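Local atomic coordinates of L-Ala-D/L-Glu Epimerase (Escherichia coli, PDB entry 1JPD), a protein that belongs to the mandelate racemase and muconate lactonizing enzyme family of the enolase superfamily, pairing an enolase-type N-terminal domain with a TIM-type barrel. Residues 124-129 and 141-146; 134-139 and 151-156. All blocks are in the same frame, centred on the assembly; numbering follows the deposited sequence.

Contact 1: 124-129 and 141-146; sequences TAQTVV and STLWQA
L143 reaches from the last turn of helix 133-145 onto Q126, T127 and V128 of strand 121-128, a small, partly buried helix-on-strand packing contact on the outside of the TIM-type barrel. The two elements are the first strand and helix of a beta-alpha-beta unit and run nearly antiparallel: the axes of 126-128 and 141-145 make 164° and come within 9.7 Å of each other. L143 alone bridges this gap. Its CG stands beside the backbone N and anti to the carbonyl carbon (chi1 -63°), and from there the two methyls part company. CD1 goes to the strand backbone, 3.5 Å from T127 O, and also meets CG2 of V128 at 4.2 Å, the apolar pair of the contact. CD2 turns to the amide end of Q126, where NE2 lies 4.2 Å away; the two side chains cross at about a right angle. Q126 is bent at chi2 (-66°), and its OE1 accepts a hydrogen bond from the backbone N of G320, which probably holds the oxygen end of the amide while NE2 lies near the leucine. No hydrogen bond links the two segments, so van der Waals packing carries the contact, with 133 Å² buried in all. The CB of T127 points away from the helix, and its side chain touches W306 as well as K152 and K154. Strand 150-154 lies beside strand 121-128 in the sheet, its K152 bonded through the backbone to Q126 and V128, while at the helix W144 packs on V171 and A174.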
loop_
_atom_site.group_PDB
_atom_site.type_symbol
_atom_site.label_atom_id
_atom_site.label_comp_id
_atom_site.label_asym_id
_atom_site.label_seq_id
_atom_site.Cartn_x
_atom_site.Cartn_y
_atom_site.Cartn_z
ATOM N N THR A 124 5.645 -11.155 -0.247
ATOM C CA THR A 124 4.937 -10.096 -0.947
ATOM C C THR A 124 4.081 -10.673 -2.061
ATOM O O THR A 124 4.451 -11.646 -2.706
ATOM C CB THR A 124 5.916 -9.046 -1.532
ATOM O OG1 THR A 124 6.756 -9.648 -2.526
ATOM C CG2 THR A 124 6.787 -8.481 -0.426
ATOM N N ALA A 125 2.927 -10.062 -2.277
ATOM C CA ALA A 125 2.003 -10.526 -3.290
ATOM C C ALA A 125 2.520 -10.344 -4.707
ATOM O O ALA A 125 2.946 -9.258 -5.092
ATOM C CB ALA A 125 0.685 -9.808 -3.132
ATOM N N GLN A 126 2.486 -11.422 -5.480
ATOM C CA GLN A 126 2.904 -11.370 -6.866
ATOM C C GLN A 126 1.644 -11.218 -7.688
ATOM O O GLN A 126 0.666 -11.940 -7.482
ATOM C CB GLN A 126 3.627 -12.646 -7.269
ATOM C CG GLN A 126 5.096 -12.585 -6.984
ATOM C CD GLN A 126 5.822 -11.550 -7.834
ATOM O OE1 GLN A 126 6.817 -10.978 -7.398
ATOM N NE2 GLN A 126 5.340 -11.322 -9.055
ATOM N N THR A 127 1.660 -10.275 -8.618
ATOM C CA THR A 127 0.495 -10.046 -9.438
ATOM C C THR A 127 0.357 -11.040 -10.578
ATOM O O THR A 127 1.322 -11.348 -11.271
ATOM C CB THR A 127 0.500 -8.626 -10.046
ATOM O OG1 THR A 127 0.383 -7.657 -9.002
ATOM C CG2 THR A 127 -0.663 -8.457 -11.023
ATOM N N VAL A 128 -0.857 -11.555 -10.741
ATOM C CA VAL A 128 -1.192 -12.443 -11.833
ATOM C C VAL A 128 -2.172 -11.544 -12.570
ATOM O O VAL A 128 -3.305 -11.344 -12.131
ATOM C CB VAL A 128 -1.929 -13.708 -11.368
ATOM C CG1 VAL A 128 -2.363 -14.515 -12.580
ATOM C CG2 VAL A 128 -1.025 -14.545 -10.476
ATOM N N VAL A 129 -1.721 -10.973 -13.676
ATOM C CA VAL A 129 -2.550 -10.058 -14.441
ATOM C C VAL A 129 -3.677 -10.738 -15.214
ATOM O O VAL A 129 -3.624 -11.931 -15.503
ATOM C CB VAL A 129 -1.678 -9.243 -15.414
ATOM C CG1 VAL A 129 -0.565 -8.531 -14.639
ATOM C CG2 VAL A 129 -1.087 -10.162 -16.467
ATOM N N SER A 141 1.356 -20.561 -12.241
ATOM C CA SER A 141 2.239 -21.705 -12.051
ATOM C C SER A 141 3.720 -21.301 -12.096
ATOM O O SER A 141 4.507 -21.722 -11.250
ATOM C CB SER A 141 1.951 -22.775 -13.109
ATOM O OG SER A 141 2.810 -23.888 -12.932
ATOM N N THR A 142 4.091 -20.481 -13.077
ATOM C CA THR A 142 5.471 -20.021 -13.223
ATOM C C THR A 142 5.923 -19.183 -12.030
ATOM O O THR A 142 7.052 -19.326 -11.551
ATOM C CB THR A 142 5.642 -19.167 -14.490
ATOM O OG1 THR A 142 5.322 -19.951 -15.645
ATOM C CG2 THR A 142 7.072 -18.667 -14.598
ATOM N N LEU A 143 5.044 -18.302 -11.561
ATOM C CA LEU A 143 5.365 -17.453 -10.420
ATOM C C LEU A 143 5.448 -18.296 -9.154
ATOM O O LEU A 143 6.219 -17.983 -8.247
ATOM C CB LEU A 143 4.317 -16.340 -10.268
ATOM C CG LEU A 143 4.255 -15.366 -11.452
ATOM C CD1 LEU A 143 3.126 -14.365 -11.266
ATOM C CD2 LEU A 143 5.588 -14.637 -11.577
ATOM N N TRP A 144 4.658 -19.367 -9.090
ATOM C CA TRP A 144 4.682 -20.253 -7.926
ATOM C C TRP A 144 6.000 -21.022 -7.912
ATOM O O TRP A 144 6.600 -21.224 -6.854
ATOM C CB TRP A 144 3.496 -21.228 -7.958
ATOM C CG TRP A 144 3.633 -22.377 -6.993
ATOM C CD1 TRP A 144 4.098 -23.635 -7.273
ATOM C CD2 TRP A 144 3.369 -22.353 -5.587
ATOM N NE1 TRP A 144 4.140 -24.388 -6.130
ATOM C CE2 TRP A 144 3.698 -23.629 -5.079
ATOM C CE3 TRP A 144 2.885 -21.379 -4.707
ATOM C CZ2 TRP A 144 3.561 -23.955 -3.725
ATOM C CZ3 TRP A 144 2.747 -21.703 -3.356
ATOM C CH2 TRP A 144 3.084 -22.981 -2.881
ATOM N N GLN A 145 6.448 -21.431 -9.099
ATOM C CA GLN A 145 7.705 -22.160 -9.262
ATOM C C GLN A 145 8.886 -21.263 -8.889
ATOM O O GLN A 145 9.854 -21.726 -8.291
ATOM C CB GLN A 145 7.883 -22.615 -10.716
ATOM C CG GLN A 145 6.760 -23.478 -11.269
ATOM C CD GLN A 145 6.891 -24.938 -10.899
ATOM O OE1 GLN A 145 6.931 -25.299 -9.720
ATOM N NE2 GLN A 145 6.956 -25.794 -11.912
ATOM N N ALA A 146 8.797 -19.983 -9.250
ATOM C CA ALA A 146 9.860 -19.018 -8.974
ATOM C C ALA A 146 9.953 -18.593 -7.505
ATOM O O ALA A 146 10.860 -17.844 -7.131
ATOM C CB ALA A 146 9.699 -17.793 -9.875
#

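Contact 2: 134-139 and 151-156; sequences DQMANS and LKVKLD
Helix 133-145 lies over strand 150-154 in the beta-alpha-beta crossover of the barrel, and M136 makes the contact between 134-139 and 151-156. This residue sits on the first half of the helix, its CA 8.4 Å from the CA of V153, and its thioether chain spans that distance. The chain runs extended through chi2 (-173°), and a bend at chi3 (75°) brings the terminal methyl up to the strand. All the touching is done by CE. It lies 3.6 Å from CG1 of V153 and 4.2 Å from CD2 of L155, just beyond the strand's end. Between these two residues along the chain, the carbonyl oxygen of K154, not its side chain, is 3.5 Å from the same methyl, a plain van der Waals contact. Helix 160-170 closes over the group: M136 also packs on R163 and I167, V153 on I167, and L155 on I160. The result is a buried, mostly apolar contact, in which a single methionine end fits against two branched side chains and a peptide oxygen. It probably rests on shape and the exclusion of water, with no directional bond between the segments.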
loop_
_atom_site.group_PDB
_atom_site.type_symbol
_atom_site.label_atom_id
_atom_site.label_comp_id
_atom_site.label_asym_id
_atom_site.label_seq_id
_atom_site.Cartn_x
_atom_site.Cartn_y
_atom_site.Cartn_z
ATOM N N ASP A 134 -6.408 -19.949 -19.262
ATOM C CA ASP A 134 -5.147 -20.625 -19.540
ATOM C C ASP A 134 -3.940 -19.735 -19.228
ATOM O O ASP A 134 -3.042 -20.134 -18.481
ATOM C CB ASP A 134 -5.081 -21.040 -21.008
ATOM C CG ASP A 134 -3.843 -21.855 -21.323
ATOM O OD1 ASP A 134 -3.260 -21.655 -22.411
ATOM O OD2 ASP A 134 -3.460 -22.702 -20.482
ATOM N N GLN A 135 -3.911 -18.533 -19.805
ATOM C CA GLN A 135 -2.798 -17.613 -19.568
ATOM C C GLN A 135 -2.614 -17.306 -18.088
ATOM O O GLN A 135 -1.492 -17.310 -17.586
ATOM C CB GLN A 135 -2.998 -16.306 -20.337
ATOM C CG GLN A 135 -3.186 -16.500 -21.827
ATOM C CD GLN A 135 -3.514 -15.202 -22.535
ATOM O OE1 GLN A 135 -4.317 -14.406 -22.045
ATOM N NE2 GLN A 135 -2.901 -14.986 -23.697
ATOM N N MET A 136 -3.708 -17.045 -17.378
ATOM C CA MET A 136 -3.589 -16.743 -15.955
ATOM C C MET A 136 -3.102 -17.942 -15.163
ATOM O O MET A 136 -2.396 -17.793 -14.164
ATOM C CB MET A 136 -4.920 -16.248 -15.398
ATOM C CG MET A 136 -5.401 -14.982 -16.083
ATOM S SD MET A 136 -6.848 -14.282 -15.303
ATOM C CE MET A 136 -6.062 -13.564 -13.828
ATOM N N ALA A 137 -3.463 -19.137 -15.612
ATOM C CA ALA A 137 -3.034 -20.341 -14.920
ATOM C C ALA A 137 -1.533 -20.570 -15.119
ATOM O O ALA A 137 -0.814 -20.854 -14.155
ATOM C CB ALA A 137 -3.837 -21.544 -15.413
ATOM N N ASN A 138 -1.056 -20.437 -16.358
ATOM C CA ASN A 138 0.368 -20.628 -16.644
ATOM C C ASN A 138 1.207 -19.633 -15.862
ATOM O O ASN A 138 2.247 -19.986 -15.294
ATOM C CB ASN A 138 0.676 -20.461 -18.133
ATOM C CG ASN A 138 0.196 -21.631 -18.958
ATOM O OD1 ASN A 138 0.353 -22.794 -18.565
ATOM N ND2 ASN A 138 -0.383 -21.334 -20.119
ATOM N N SER A 139 0.755 -18.384 -15.839
ATOM C CA SER A 139 1.463 -17.342 -15.118
ATOM C C SER A 139 1.544 -17.678 -13.638
ATOM O O SER A 139 2.614 -17.584 -13.037
ATOM C CB SER A 139 0.763 -15.998 -15.301
ATOM O OG SER A 139 1.387 -15.004 -14.505
ATOM N N LEU A 151 -0.141 -15.124 -4.196
ATOM C CA LEU A 151 -0.459 -14.595 -5.515
ATOM C C LEU A 151 -1.661 -13.662 -5.432
ATOM O O LEU A 151 -2.674 -13.998 -4.814
ATOM C CB LEU A 151 -0.794 -15.731 -6.487
ATOM C CG LEU A 151 0.263 -16.796 -6.768
ATOM C CD1 LEU A 151 -0.281 -17.822 -7.755
ATOM C CD2 LEU A 151 1.513 -16.128 -7.325
ATOM N N LYS A 152 -1.549 -12.485 -6.045
ATOM C CA LYS A 152 -2.666 -11.547 -6.060
ATOM C C LYS A 152 -3.261 -11.633 -7.451
ATOM O O LYS A 152 -2.659 -11.164 -8.417
ATOM C CB LYS A 152 -2.204 -10.116 -5.780
ATOM C CG LYS A 152 -3.350 -9.110 -5.741
ATOM C CD LYS A 152 -2.884 -7.716 -5.338
ATOM C CE LYS A 152 -1.979 -7.088 -6.387
ATOM N NZ LYS A 152 -1.457 -5.771 -5.941
ATOM N N VAL A 153 -4.432 -12.251 -7.563
ATOM C CA VAL A 153 -5.075 -12.396 -8.863
ATOM C C VAL A 153 -5.914 -11.178 -9.183
ATOM O O VAL A 153 -6.833 -10.836 -8.432
ATOM C CB VAL A 153 -5.979 -13.645 -8.906
ATOM C CG1 VAL A 153 -6.640 -13.754 -10.263
ATOM C CG2 VAL A 153 -5.156 -14.893 -8.625
ATOM N N LYS A 154 -5.586 -10.515 -10.287
ATOM C CA LYS A 154 -6.331 -9.334 -10.719
ATOM C C LYS A 154 -7.519 -9.804 -11.559
ATOM O O LYS A 154 -7.357 -10.605 -12.479
ATOM C CB LYS A 154 -5.438 -8.414 -11.565
ATOM C CG LYS A 154 -4.452 -7.574 -10.777
ATOM C CD LYS A 154 -4.877 -6.104 -10.749
ATOM C CE LYS A 154 -3.838 -5.232 -10.040
ATOM N NZ LYS A 154 -2.510 -5.213 -10.738
ATOM N N LEU A 155 -8.715 -9.329 -11.243
ATOM C CA LEU A 155 -9.887 -9.731 -12.016
ATOM C C LEU A 155 -10.788 -8.552 -12.353
ATOM O O LEU A 155 -10.869 -7.569 -11.607
ATOM C CB LEU A 155 -10.728 -10.769 -11.256
ATOM C CG LEU A 155 -10.167 -12.155 -10.951
ATOM C CD1 LEU A 155 -11.196 -12.945 -10.144
ATOM C CD2 LEU A 155 -9.841 -12.872 -12.242
ATOM N N ASP A 156 -11.453 -8.647 -13.494
ATOM C CA ASP A 156 -12.395 -7.621 -13.883
ATOM C C ASP A 156 -13.747 -8.291 -13.762
ATOM O O ASP A 156 -13.924 -9.191 -12.954
ATOM C CB ASP A 156 -12.158 -7.119 -15.317
ATOM C CG ASP A 156 -12.155 -8.226 -16.352
ATOM O OD1 ASP A 156 -12.643 -9.346 -16.064
ATOM O OD2 ASP A 156 -11.668 -7.960 -17.475
#

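How the contacts relate
Both contacts fasten helix 133-145 to the barrel sheet, contact 1 through its C-terminal part to strand 121-128 and contact 2 through its N-terminal part to strand 150-154, with centres 9 Å apart. Together they seat one helix across two neighbouring parallel strands. Contact 2 is the more deeply buried and is centred on a methionine methyl; contact 1 is only partly buried and includes a glutamine amide beside its leucine. V128 is the residue they share: L143 touches it in contact 1, and M136 of contact 2 also packs on it.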